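Local coordinates for peptide ABC transporter, peptide-binding protein (PDB 3O6P), which is a C-terminal fragment of a family 5 solute-binding protein that probably captures peptides outside the cell for an ABC transporter, at residues Met9-Arg14 / Gly221-Phe226; Leu25-Ser30 / Lys84-Lys89; Tyr31-Lys36 / Gly120-Ala125; Gly52-Asp57 / Ala162-Phe167. One frame throughout, in Å; residues are numbered along the deposited sequence. Where two conformers were deposited one is given.

Contact 1. Residues Met9-Arg14 / Gly221-Phe226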
loop_
_atom_site.group_PDB
_atom_site.type_symbol
_atom_site.label_atom_id
_atom_site.label_comp_id
_atom_site.label_asym_id
_atom_site.label_seq_id
_atom_site.Cartn_x
_atom_site.Cartn_y
_atom_site.Cartn_z
HETATM N N MSE A 9 -1.281 -3.746 -1.757
HETATM C CA MSE A 9 -2.410 -3.656 -2.676
HETATM C C MSE A 9 -2.501 -2.224 -3.186
HETATM O O MSE A 9 -2.699 -1.271 -2.397
HETATM C CB MSE A 9 -3.696 -4.063 -1.956
HETATM C CG MSE A 9 -4.891 -4.144 -2.891
HETATM SE SE MSE A 9 -6.413 -4.915 -2.052
HETATM C CE MSE A 9 -6.487 -3.841 -0.454
ATOM N N GLU A 10 -2.327 -2.080 -4.494
ATOM C CA GLU A 10 -2.476 -0.787 -5.171
ATOM C C GLU A 10 -3.930 -0.590 -5.566
ATOM O O GLU A 10 -4.649 -1.562 -5.845
ATOM C CB GLU A 10 -1.579 -0.708 -6.404
ATOM C CG GLU A 10 -0.129 -0.866 -6.046
ATOM C CD GLU A 10 0.769 -0.762 -7.245
ATOM O OE1 GLU A 10 1.011 0.381 -7.720
ATOM O OE2 GLU A 10 1.249 -1.838 -7.703
ATOM N N LEU A 11 -4.378 0.661 -5.535
ATOM C CA LEU A 11 -5.772 0.983 -5.859
ATOM C C LEU A 11 -5.783 1.936 -7.039
ATOM O O LEU A 11 -4.962 2.861 -7.102
ATOM C CB LEU A 11 -6.503 1.597 -4.642
ATOM C CG LEU A 11 -6.476 0.755 -3.357
ATOM C CD1 LEU A 11 -6.991 1.587 -2.169
ATOM C CD2 LEU A 11 -7.313 -0.492 -3.556
ATOM N N ASN A 12 -6.671 1.678 -7.995
ATOM C CA ASN A 12 -6.687 2.426 -9.257
ATOM C C ASN A 12 -7.241 3.843 -9.075
ATOM O O ASN A 12 -8.452 4.033 -8.872
ATOM C CB ASN A 12 -7.490 1.663 -10.311
ATOM C CG ASN A 12 -7.278 2.219 -11.700
ATOM O OD1 ASN A 12 -6.841 3.362 -11.867
ATOM N ND2 ASN A 12 -7.585 1.428 -12.701
ATOM N N GLN A 13 -6.337 4.819 -9.133
ATOM C CA GLN A 13 -6.664 6.219 -8.871
ATOM C C GLN A 13 -6.578 7.041 -10.163
ATOM O O GLN A 13 -6.483 8.271 -10.120
ATOM C CB GLN A 13 -5.736 6.768 -7.777
ATOM C CG GLN A 13 -5.971 6.052 -6.434
ATOM C CD GLN A 13 -4.828 6.227 -5.477
ATOM O OE1 GLN A 13 -4.585 7.331 -5.017
ATOM N NE2 GLN A 13 -4.115 5.135 -5.164
ATOM N N ARG A 14 -6.550 6.360 -11.305
ATOM C CA ARG A 14 -6.283 7.029 -12.581
ATOM C C ARG A 14 -7.346 8.071 -12.932
ATOM O O ARG A 14 -7.031 9.174 -13.379
ATOM C CB ARG A 14 -6.172 5.999 -13.704
ATOM C CG ARG A 14 -4.959 5.109 -13.525
ATOM C CD ARG A 14 -4.833 4.034 -14.570
ATOM N NE ARG A 14 -3.645 3.203 -14.300
ATOM C CZ ARG A 14 -2.777 2.787 -15.222
ATOM N NH1 ARG A 14 -2.931 3.133 -16.498
ATOM N NH2 ARG A 14 -1.739 2.027 -14.858
ATOM N N GLY A 221 -1.974 5.783 0.366
ATOM C CA GLY A 221 -1.940 5.816 -1.099
ATOM C C GLY A 221 -1.788 4.445 -1.722
ATOM O O GLY A 221 -2.163 4.245 -2.907
ATOM N N VAL A 222 -1.228 3.518 -0.940
ATOM C CA VAL A 222 -1.146 2.099 -1.260
ATOM C C VAL A 222 -1.440 1.360 0.061
ATOM O O VAL A 222 -1.233 1.937 1.130
ATOM C CB VAL A 222 0.261 1.740 -1.834
ATOM C CG1 VAL A 222 1.366 2.024 -0.810
ATOM C CG2 VAL A 222 0.309 0.286 -2.297
ATOM N N VAL A 223 -1.930 0.119 0.001
ATOM C CA VAL A 223 -2.372 -0.607 1.209
ATOM C C VAL A 223 -1.389 -1.764 1.471
ATOM O O VAL A 223 -1.537 -2.842 0.877
ATOM C CB VAL A 223 -3.844 -1.124 1.090
ATOM C CG1 VAL A 223 -4.251 -1.888 2.382
ATOM C CG2 VAL A 223 -4.815 0.037 0.840
ATOM N N PRO A 224 -0.359 -1.540 2.313
ATOM C CA PRO A 224 0.574 -2.659 2.619
ATOM C C PRO A 224 -0.143 -3.786 3.338
ATOM O O PRO A 224 -1.005 -3.527 4.178
ATOM C CB PRO A 224 1.633 -1.999 3.528
ATOM C CG PRO A 224 1.549 -0.510 3.182
ATOM C CD PRO A 224 0.046 -0.293 3.002
ATOM N N LEU A 225 0.186 -5.019 2.955
ATOM C CA LEU A 225 -0.458 -6.201 3.521
ATOM C C LEU A 225 0.448 -6.935 4.512
ATOM O O LEU A 225 -0.008 -7.338 5.589
ATOM C CB LEU A 225 -0.917 -7.143 2.401
ATOM C CG LEU A 225 -1.942 -6.547 1.431
ATOM C CD1 LEU A 225 -2.210 -7.597 0.352
ATOM C CD2 LEU A 225 -3.237 -6.186 2.198
ATOM N N PHE A 226 1.723 -7.116 4.154
ATOM C CA PHE A 226 2.667 -7.762 5.052
ATOM C C PHE A 226 4.085 -7.521 4.574
ATOM O O PHE A 226 4.301 -7.065 3.444
ATOM C CB PHE A 226 2.387 -9.284 5.188
ATOM C CG PHE A 226 2.446 -10.061 3.877
ATOM C CD1 PHE A 226 3.670 -10.548 3.401
ATOM C CD2 PHE A 226 1.283 -10.352 3.152
ATOM C CE1 PHE A 226 3.758 -11.301 2.187
ATOM C CE2 PHE A 226 1.341 -11.099 1.945
ATOM C CZ PHE A 226 2.593 -11.576 1.460
HETATM O O HOH W 1 -2.142 2.499 -5.020
#
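Met9 and Val223 form an antiparallel hydrogen-bonded pair: Met9 N donates to Val223 O at 2.8 Å, and Val223 N returns the bond to Met9 O at 2.9 Å. Their side chains leave the same face of the sheet and run side by side. The selenomethionine chain starts anti to the backbone N and bends at its last torsion (chi3 51°), which brings CE within 4.1 Å of Val223 CB. On that face Leu11 CD1 also meets Val223 CG2 at 4.0 Å, and helix 23-31 covers the group through Ile29 and Arg26. Val222 CG2 sits 3.4 Å from Met9 O.

Beyond this pair the two segments are joined by a side chain and a water. Gln13 NE2 donates to Gly221 O at 3.1 Å and to Leu11 O at 3.1 Å, both acceptors lying near its amide plane, so the two bonds fix the turn of the amide. Water 1 accepts from Leu11 N and donates to Gly221 O at 2.7 Å. Glu10 instead sends OE1 to Arg179 N. With strand 152-158 flanking Met9 on its other side, the last strand closes the sheet edge, and the buried carbonyl of Gly221 is satisfied by amide and water.

Contact 2. Residues Leu25-Ser30 / Lys84-Lys89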
loop_
_atom_site.group_PDB
_atom_site.type_symbol
_atom_site.label_atom_id
_atom_site.label_comp_id
_atom_site.label_asym_id
_atom_site.label_seq_id
_atom_site.Cartn_x
_atom_site.Cartn_y
_atom_site.Cartn_z
ATOM N N LEU A 25 -11.939 6.263 1.755
ATOM C CA LEU A 25 -12.165 4.907 1.248
ATOM C C LEU A 25 -10.906 4.056 1.329
ATOM O O LEU A 25 -10.967 2.889 1.750
ATOM C CB LEU A 25 -12.746 4.900 -0.180
ATOM C CG LEU A 25 -12.859 3.516 -0.855
ATOM C CD1 LEU A 25 -13.766 2.563 -0.040
ATOM C CD2 LEU A 25 -13.360 3.653 -2.306
ATOM N N ARG A 26 -9.771 4.613 0.921
ATOM C CA ARG A 26 -8.541 3.847 1.010
ATOM C C ARG A 26 -8.231 3.412 2.467
ATOM O O ARG A 26 -7.859 2.265 2.727
ATOM C CB ARG A 26 -7.386 4.622 0.409
ATOM C CG ARG A 26 -7.607 5.025 -1.049
ATOM C CD ARG A 26 -6.271 5.483 -1.679
ATOM N NE ARG A 26 -5.704 6.683 -1.035
ATOM C CZ ARG A 26 -5.932 7.945 -1.399
ATOM N NH1 ARG A 26 -6.771 8.241 -2.408
ATOM N NH2 ARG A 26 -5.337 8.920 -0.712
ATOM N N LYS A 27 -8.453 4.317 3.403
ATOM C CA LYS A 27 -8.316 4.007 4.819
ATOM C C LYS A 27 -9.350 2.973 5.290
ATOM O O LYS A 27 -8.992 2.092 6.078
ATOM C CB LYS A 27 -8.391 5.299 5.652
ATOM C CG LYS A 27 -7.156 6.206 5.414
ATOM C CD LYS A 27 -7.379 7.573 5.990
ATOM C CE LYS A 27 -6.242 8.443 5.464
ATOM N NZ LYS A 27 -6.310 9.802 6.079
ATOM N N ALA A 28 -10.617 3.080 4.835
ATOM C CA ALA A 28 -11.641 2.111 5.265
ATOM C C ALA A 28 -11.207 0.704 4.840
ATOM O O ALA A 28 -11.318 -0.268 5.618
ATOM C CB ALA A 28 -12.999 2.467 4.663
ATOM N N ILE A 29 -10.648 0.609 3.631
ATOM C CA ILE A 29 -10.153 -0.677 3.111
ATOM C C ILE A 29 -9.030 -1.188 4.025
ATOM O O ILE A 29 -9.076 -2.347 4.498
ATOM C CB ILE A 29 -9.711 -0.512 1.641
ATOM C CG1 ILE A 29 -10.967 -0.403 0.759
ATOM C CG2 ILE A 29 -8.850 -1.692 1.199
ATOM C CD1 ILE A 29 -10.681 0.068 -0.701
ATOM N N SER A 30 -8.042 -0.326 4.310
ATOM C CA SER A 30 -6.950 -0.759 5.172
ATOM C C SER A 30 -7.416 -1.163 6.588
ATOM O O SER A 30 -6.969 -2.186 7.143
ATOM C CB SER A 30 -5.836 0.282 5.218
ATOM O OG SER A 30 -4.759 -0.155 6.039
ATOM N N LYS A 84 -15.901 0.965 9.096
ATOM C CA LYS A 84 -17.267 1.377 8.836
ATOM C C LYS A 84 -17.427 2.894 8.851
ATOM O O LYS A 84 -18.114 3.460 7.985
ATOM C CB LYS A 84 -18.199 0.726 9.858
ATOM C CG LYS A 84 -18.298 -0.794 9.614
ATOM C CD LYS A 84 -19.056 -1.508 10.708
ATOM C CE LYS A 84 -19.008 -3.024 10.485
ATOM N NZ LYS A 84 -19.931 -3.440 9.383
ATOM N N GLU A 85 -16.808 3.553 9.828
ATOM C CA GLU A 85 -16.936 5.008 9.952
ATOM C C GLU A 85 -16.323 5.703 8.726
ATOM O O GLU A 85 -16.907 6.639 8.155
ATOM C CB GLU A 85 -16.199 5.475 11.205
ATOM C CG GLU A 85 -16.204 6.986 11.390
ATOM C CD GLU A 85 -15.238 7.479 12.469
ATOM O OE1 GLU A 85 -14.379 6.694 12.947
ATOM O OE2 GLU A 85 -15.319 8.680 12.821
ATOM N N TYR A 86 -15.142 5.249 8.326
ATOM C CA TYR A 86 -14.464 5.867 7.180
ATOM C C TYR A 86 -15.192 5.618 5.865
ATOM O O TYR A 86 -15.204 6.482 4.987
ATOM C CB TYR A 86 -13.002 5.402 7.123
ATOM C CG TYR A 86 -12.139 6.213 8.068
ATOM C CD1 TYR A 86 -12.342 6.161 9.461
ATOM C CD2 TYR A 86 -11.179 7.092 7.577
ATOM C CE1 TYR A 86 -11.562 6.930 10.325
ATOM C CE2 TYR A 86 -10.388 7.848 8.439
ATOM C CZ TYR A 86 -10.585 7.765 9.800
ATOM O OH TYR A 86 -9.801 8.529 10.638
ATOM N N TRP A 87 -15.813 4.447 5.724
ATOM C CA TRP A 87 -16.607 4.184 4.547
ATOM C C TRP A 87 -17.860 5.081 4.527
ATOM O O TRP A 87 -18.226 5.606 3.463
ATOM C CB TRP A 87 -16.954 2.692 4.480
ATOM C CG TRP A 87 -18.034 2.244 3.492
ATOM C CD1 TRP A 87 -19.112 1.456 3.773
ATOM C CD2 TRP A 87 -18.080 2.493 2.080
ATOM N NE1 TRP A 87 -19.833 1.212 2.622
ATOM C CE2 TRP A 87 -19.227 1.846 1.576
ATOM C CE3 TRP A 87 -17.269 3.208 1.194
ATOM C CZ2 TRP A 87 -19.591 1.899 0.214
ATOM C CZ3 TRP A 87 -17.636 3.253 -0.162
ATOM C CH2 TRP A 87 -18.776 2.599 -0.635
ATOM N N GLU A 88 -18.480 5.305 5.683
ATOM C CA GLU A 88 -19.568 6.284 5.719
ATOM C C GLU A 88 -19.128 7.679 5.258
ATOM O O GLU A 88 -19.870 8.371 4.530
ATOM C CB GLU A 88 -20.197 6.369 7.110
ATOM C CG GLU A 88 -21.003 5.146 7.488
ATOM C CD GLU A 88 -22.086 4.764 6.478
ATOM O OE1 GLU A 88 -22.822 5.654 5.979
ATOM O OE2 GLU A 88 -22.208 3.552 6.194
ATOM N N LYS A 89 -17.938 8.098 5.678
ATOM C CA LYS A 89 -17.391 9.397 5.249
ATOM C C LYS A 89 -17.173 9.381 3.745
ATOM O O LYS A 89 -17.525 10.370 3.065
ATOM C CB LYS A 89 -16.055 9.745 5.927
ATOM C CG LYS A 89 -16.094 10.017 7.405
ATOM C CD LYS A 89 -14.652 10.272 7.895
ATOM C CE LYS A 89 -14.534 10.305 9.417
ATOM N NZ LYS A 89 -13.121 10.628 9.753
#
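Ala28 and Tyr86 have the nearest CA atoms of the two helical segments, 5.1 Å apart. The short axes come within 7.8 Å and run nearly antiparallel, at 159°. The contact is carried by apolar groups. The methyl of Ala28 points into the partner helix and rests between two neighbouring residues, 3.8 Å from Tyr86 CB and 3.6 Å from the backbone N of Trp87; so small a side chain lets the backbones lie this near.

The two aromatic side chains run on past the methyl to other residues of helix 23-31, Trp87 to Leu25 and Tyr86 to Lys27. Leu25 and Trp87 lie side by side and point the same way, with Leu25 CD1 3.8 Å from Trp87 CE3 on the six-membered part of the indole. Both side chains start anti to the backbone N (chi1 173° and 167°), which carries them down to Leu99 of strand 99-106. Helices 23-31 and 80-94 thus form a layer packed against one face of the mixed sheet, in the alpha/beta lobe of a periplasmic-type binding protein. The Tyr86 ring takes the outer flank, where the aliphatic part of Lys27 crosses it obliquely: Lys27 CB is 3.8 Å from Tyr86 CD2, and Lys27 CD 3.9 Å from Tyr86 CE2.

From outside the pair, the backbone O of Asp127 accepts from the indole NE1 of Trp87, and Tyr31 meets the Tyr86 ring edge-to-face. Lys89 NZ, from the tyrosine's own helix, lies over one face of that ring, toward its rim.

Contact 3. Residues Tyr31-Lys36 / Gly120-Ala125. With NA (sodium ion), chain B.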
loop_
_atom_site.group_PDB
_atom_site.type_symbol
_atom_site.label_atom_id
_atom_site.label_comp_id
_atom_site.label_asym_id
_atom_site.label_seq_id
_atom_site.Cartn_x
_atom_site.Cartn_y
_atom_site.Cartn_z
ATOM N N TYR A 31 -8.335 -0.392 7.155
ATOM C CA TYR A 31 -8.845 -0.695 8.489
ATOM C C TYR A 31 -9.576 -2.024 8.571
ATOM O O TYR A 31 -9.729 -2.588 9.670
ATOM C CB TYR A 31 -9.852 0.392 8.904
ATOM C CG TYR A 31 -9.284 1.666 9.464
ATOM C CD1 TYR A 31 -8.409 1.647 10.547
ATOM C CD2 TYR A 31 -9.734 2.909 8.983
ATOM C CE1 TYR A 31 -7.934 2.857 11.103
ATOM C CE2 TYR A 31 -9.284 4.122 9.534
ATOM C CZ TYR A 31 -8.374 4.089 10.579
ATOM O OH TYR A 31 -7.940 5.285 11.107
ATOM N N SER A 32 -10.041 -2.523 7.436
ATOM C CA SER A 32 -10.867 -3.723 7.457
ATOM C C SER A 32 -10.065 -5.027 7.413
ATOM O O SER A 32 -10.669 -6.102 7.466
ATOM C CB SER A 32 -11.838 -3.713 6.276
ATOM O OG SER A 32 -11.139 -4.051 5.102
ATOM N N ILE A 33 -8.735 -4.944 7.288
ATOM C CA ILE A 33 -7.925 -6.158 7.097
ATOM C C ILE A 33 -7.078 -6.448 8.332
ATOM O O ILE A 33 -6.205 -5.657 8.703
ATOM C CB ILE A 33 -7.026 -6.024 5.838
ATOM C CG1 ILE A 33 -7.845 -5.656 4.576
ATOM C CG2 ILE A 33 -6.140 -7.283 5.640
ATOM C CD1 ILE A 33 -6.951 -5.103 3.458
ATOM N N ASP A 34 -7.356 -7.573 8.967
ATOM C CA ASP A 34 -6.620 -8.006 10.162
ATOM C C ASP A 34 -5.301 -8.603 9.696
ATOM O O ASP A 34 -5.236 -9.785 9.377
ATOM C CB ASP A 34 -7.476 -9.022 10.924
ATOM C CG ASP A 34 -6.885 -9.448 12.256
ATOM O OD1 ASP A 34 -5.703 -9.131 12.554
ATOM O OD2 ASP A 34 -7.628 -10.140 13.019
ATOM N N ARG A 35 -4.259 -7.773 9.654
ATOM C CA ARG A 35 -2.937 -8.199 9.170
ATOM C C ARG A 35 -2.327 -9.287 10.064
ATOM O O ARG A 35 -1.590 -10.162 9.571
ATOM C CB ARG A 35 -1.935 -7.024 9.171
ATOM C CG ARG A 35 -2.330 -5.677 8.513
ATOM C CD ARG A 35 -2.657 -5.846 7.096
ATOM N NE ARG A 35 -2.677 -4.590 6.307
ATOM C CZ ARG A 35 -3.521 -3.561 6.478
ATOM N NH1 ARG A 35 -4.425 -3.535 7.464
ATOM N NH2 ARG A 35 -3.480 -2.535 5.641
ATOM N N LYS A 36 -2.590 -9.212 11.370
ATOM C CA LYS A 36 -2.088 -10.231 12.298
ATOM C C LYS A 36 -2.670 -11.614 11.928
ATOM O O LYS A 36 -1.943 -12.600 11.802
ATOM C CB LYS A 36 -2.434 -9.853 13.749
ATOM C CG LYS A 36 -1.786 -10.765 14.791
ATOM C CD LYS A 36 -2.178 -10.354 16.217
ATOM C CE LYS A 36 -1.417 -11.177 17.263
ATOM N NZ LYS A 36 0.060 -10.881 17.302
ATOM N N GLY A 120 -12.680 -11.298 1.589
ATOM C CA GLY A 120 -13.681 -11.535 2.644
ATOM C C GLY A 120 -13.711 -10.425 3.680
ATOM O O GLY A 120 -14.785 -10.013 4.156
ATOM N N SER A 121 -12.529 -9.959 4.052
ATOM C CA SER A 121 -12.409 -8.927 5.087
ATOM C C SER A 121 -13.074 -7.609 4.673
ATOM O O SER A 121 -13.866 -7.024 5.431
ATOM C CB SER A 121 -10.929 -8.668 5.399
ATOM O OG SER A 121 -10.304 -9.809 5.995
ATOM N N ILE A 122 -12.766 -7.133 3.470
ATOM C CA ILE A 122 -13.342 -5.881 2.993
ATOM C C ILE A 122 -14.859 -6.006 2.824
ATOM O O ILE A 122 -15.637 -5.161 3.319
ATOM C CB ILE A 122 -12.697 -5.460 1.656
ATOM C CG1 ILE A 122 -11.195 -5.230 1.816
ATOM C CG2 ILE A 122 -13.407 -4.243 1.085
ATOM C CD1 ILE A 122 -10.424 -5.161 0.486
ATOM N N GLN A 123 -15.275 -7.059 2.125
ATOM C CA GLN A 123 -16.680 -7.300 1.830
ATOM C C GLN A 123 -17.500 -7.393 3.115
ATOM O O GLN A 123 -18.564 -6.764 3.248
ATOM C CB GLN A 123 -16.803 -8.579 0.993
ATOM C CG GLN A 123 -18.204 -8.953 0.648
ATOM C CD GLN A 123 -18.237 -9.839 -0.582
ATOM O OE1 GLN A 123 -18.050 -9.370 -1.706
ATOM N NE2 GLN A 123 -18.482 -11.122 -0.375
ATOM N N ASP A 124 -16.982 -8.127 4.086
ATOM C CA ASP A 124 -17.690 -8.336 5.324
ATOM C C ASP A 124 -17.829 -7.038 6.153
ATOM O O ASP A 124 -18.901 -6.747 6.701
ATOM C CB ASP A 124 -16.986 -9.443 6.126
ATOM C CG ASP A 124 -17.765 -9.817 7.331
ATOM O OD1 ASP A 124 -18.789 -10.504 7.172
ATOM O OD2 ASP A 124 -17.393 -9.367 8.426
ATOM N N ALA A 125 -16.754 -6.247 6.206
ATOM C CA ALA A 125 -16.707 -5.057 7.055
ATOM C C ALA A 125 -17.545 -3.892 6.532
ATOM O O ALA A 125 -18.124 -3.140 7.328
ATOM C CB ALA A 125 -15.254 -4.606 7.276
HETATM NA NA NA B . -20.293 -5.780 2.125
HETATM O O HOH W 2 -13.133 -7.339 8.117
HETATM O O HOH W 3 -9.561 -9.311 8.554
HETATM O O HOH W 4 -21.117 -6.020 4.529
HETATM O O HOH W 5 -22.501 -5.287 1.355
HETATM O O HOH W 6 -21.184 -8.126 1.874
#
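Ser32 packs against one side of helix 109-125, its CB 3.7 Å from the methyl of Ala125 and its OG 3.5 Å from Ile122 CG1. The hydroxyl is placed between the backbone N and the carbonyl carbon (chi1 76°); it bonds to the carbonyl of Ile29, one turn back, so this polar atom is satisfied while facing an isoleucine. Ser32 O lies 3.3 Å from Ser121 CB, and Ile33 CG1 makes a looser apolar contact with Ile122 CG1 at 4.4 Å.

Residues 32-34 link helices 23-31 and 35-43, with Asp34 at the N-cap of the second, its OD1 accepting from Ala37 N. The linker packs on the last turns of helix 109-125, on one flank of the alpha/beta fold.

The polar links between the segments run through water. Water 2 donates to both Ser32 O and Ser121 O, at 2.8 Å each, while water 3 accepts from Asp34 N and donates to Ser121 OG at 2.7 Å. Ser121 OG also bonds to Phe117 O within its own helix.

Metal coordination occupies the far side of the helix end: Gln123 O binds the sodium ion at 2.3 Å, alongside the carbonyls of Leu126 and Val129 and three waters.

Contact 4. Residues Gly52-Asp57 / Ala162-Phe167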
loop_
_atom_site.group_PDB
_atom_site.type_symbol
_atom_site.label_atom_id
_atom_site.label_comp_id
_atom_site.label_asym_id
_atom_site.label_seq_id
_atom_site.Cartn_x
_atom_site.Cartn_y
_atom_site.Cartn_z
ATOM N N GLY A 52 4.699 -0.278 7.646
ATOM C CA GLY A 52 4.254 0.689 6.623
ATOM C C GLY A 52 4.646 0.148 5.267
ATOM O O GLY A 52 4.448 -1.043 4.957
ATOM N N LEU A 53 5.190 1.030 4.438
ATOM C CA LEU A 53 5.632 0.643 3.114
ATOM C C LEU A 53 7.073 0.167 3.166
ATOM O O LEU A 53 7.389 -0.930 2.696
ATOM C CB LEU A 53 5.481 1.819 2.141
ATOM C CG LEU A 53 6.081 1.584 0.754
ATOM C CD1 LEU A 53 5.396 0.387 0.060
ATOM C CD2 LEU A 53 6.001 2.838 -0.128
ATOM N N VAL A 54 7.957 0.982 3.709
ATOM C CA VAL A 54 9.379 0.571 3.764
ATOM C C VAL A 54 9.497 -0.522 4.839
ATOM O O VAL A 54 8.991 -0.332 5.957
ATOM C CB VAL A 54 10.262 1.781 4.138
ATOM C CG1 VAL A 54 11.709 1.348 4.416
ATOM C CG2 VAL A 54 10.234 2.823 3.016
ATOM N N PRO A 55 10.134 -1.670 4.515
ATOM C CA PRO A 55 10.284 -2.731 5.535
ATOM C C PRO A 55 11.027 -2.279 6.777
ATOM O O PRO A 55 11.915 -1.425 6.699
ATOM C CB PRO A 55 11.126 -3.791 4.815
ATOM C CG PRO A 55 10.770 -3.604 3.403
ATOM C CD PRO A 55 10.609 -2.133 3.201
ATOM N N ALA A 56 10.653 -2.868 7.907
ATOM C CA ALA A 56 11.352 -2.718 9.183
ATOM C C ALA A 56 12.648 -3.515 9.193
ATOM O O ALA A 56 12.782 -4.495 8.469
ATOM C CB ALA A 56 10.450 -3.181 10.324
ATOM N N ASP A 57 13.582 -3.101 10.045
ATOM C CA ASP A 57 14.881 -3.776 10.217
ATOM C C ASP A 57 15.679 -3.812 8.933
ATOM O O ASP A 57 16.420 -4.766 8.694
ATOM C CB ASP A 57 14.719 -5.209 10.747
ATOM C CG ASP A 57 13.981 -5.271 12.059
ATOM O OD1 ASP A 57 14.184 -4.381 12.908
ATOM O OD2 ASP A 57 13.188 -6.224 12.244
ATOM N N ALA A 162 19.466 -2.115 0.626
ATOM C CA ALA A 162 18.653 -1.724 1.785
ATOM C C ALA A 162 18.376 -0.216 1.906
ATOM O O ALA A 162 18.560 0.372 2.978
ATOM C CB ALA A 162 19.294 -2.265 3.075
ATOM N N ASP A 163 17.947 0.415 0.819
ATOM C CA ASP A 163 17.596 1.826 0.895
ATOM C C ASP A 163 16.080 2.095 0.814
ATOM O O ASP A 163 15.404 1.579 -0.074
ATOM C CB ASP A 163 18.329 2.654 -0.149
ATOM C CG ASP A 163 18.253 4.129 0.156
ATOM O OD1 ASP A 163 19.050 4.631 1.003
ATOM O OD2 ASP A 163 17.379 4.777 -0.433
ATOM N N PRO A 164 15.559 2.948 1.713
ATOM C CA PRO A 164 14.119 3.189 1.725
ATOM C C PRO A 164 13.595 3.756 0.402
ATOM O O PRO A 164 12.465 3.488 0.042
ATOM C CB PRO A 164 13.939 4.204 2.867
ATOM C CG PRO A 164 15.136 3.997 3.729
ATOM C CD PRO A 164 16.237 3.738 2.755
ATOM N N SER A 165 14.430 4.493 -0.341
ATOM C CA SER A 165 13.977 5.078 -1.599
ATOM C C SER A 165 13.617 4.002 -2.624
ATOM O O SER A 165 12.842 4.277 -3.529
ATOM C CB SER A 165 15.040 6.001 -2.191
ATOM O OG SER A 165 16.175 5.259 -2.580
ATOM N N SER A 166 14.186 2.801 -2.491
ATOM C CA SER A 166 13.859 1.693 -3.392
ATOM C C SER A 166 12.350 1.463 -3.388
ATOM O O SER A 166 11.759 1.179 -4.425
ATOM C CB SER A 166 14.580 0.428 -2.960
ATOM O OG SER A 166 14.314 -0.642 -3.840
ATOM N N PHE A 167 11.735 1.587 -2.214
ATOM C CA PHE A 167 10.283 1.430 -2.090
ATOM C C PHE A 167 9.528 2.715 -2.382
ATOM O O PHE A 167 8.503 2.705 -3.076
ATOM C CB PHE A 167 9.939 0.952 -0.681
ATOM C CG PHE A 167 10.386 -0.453 -0.419
ATOM C CD1 PHE A 167 9.482 -1.521 -0.550
ATOM C CD2 PHE A 167 11.727 -0.725 -0.081
ATOM C CE1 PHE A 167 9.902 -2.819 -0.347
ATOM C CE2 PHE A 167 12.145 -2.027 0.153
ATOM C CZ PHE A 167 11.226 -3.085 -0.001
#
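Phe167 has the largest share of the buried surface, and its ring is met over one face by Pro55. The proline CD sits above the middle of the Phe167 ring, 3.4 Å from the centroid and 15° off the ring normal, a close CH-pi interaction in which the polarised C-H bonds beside the proline nitrogen meet the pi cloud. Pro55 CG lies 3.5 Å from Phe167 CZ, and the two side chains reach toward each other tip to tip. The phenylalanine ring starts anti to its own carbonyl carbon (chi1 -69°), reaching across from the helix toward the loop 52-57. Trp157 meets the same ring edge-to-face, and Thr6 of strand 5-11 touches both Phe167 and Pro55.

Val54 turns both methyls to Pro164. Its CG1 lies 3.9 Å from Pro164 CB, and its CG2 is 3.8 Å from Pro164 O and 4.2 Å from Phe167 CB. The backbone N of Val54, with that of Leu53, is held by the carboxylate of Glu213, which ties this loop to helix 202-218.

Leu53 closes the other end of the patch. Its CG meets Phe167 CB at 4.2 Å, and its CD2 reaches the carbonyl O of Phe167 at 3.9 Å.

The helix that presents Phe167 is itself secured at its start. Asp163 OD2 accepts from both Ser165 N, at 3.0 Å, and Ser165 OG, and also forms a salt bridge with Arg205. This is side-chain capping of a helix N-terminus, and the short helix so capped packs by a proline-aromatic CH-pi contact on loop 52-57, beside strand 5-11 of the sheet.

The centre of contact 1 lies about 4 Å from the centre of the chain, and the other three nest inside the loop it closes. Contact 2 sits against it through Met9 CE and Ile29 CG2, 3.6 Å apart. Arg35 NE of contact 3 makes a probable hydrogen bond to Pro224 O of contact 1, at 2.9 Å. Contacts 2 and 3, centres about 11 Å apart, share one side of the chain; the sodium ion bound in contact 3 is about 7 Å from the non-coordinating Trp87 side chain. Contact 4 lies opposite them across the chain's centre, touching neither, its centre about 26 Å from that of contact 2, and meets contact 1 through Gly52 and Pro224.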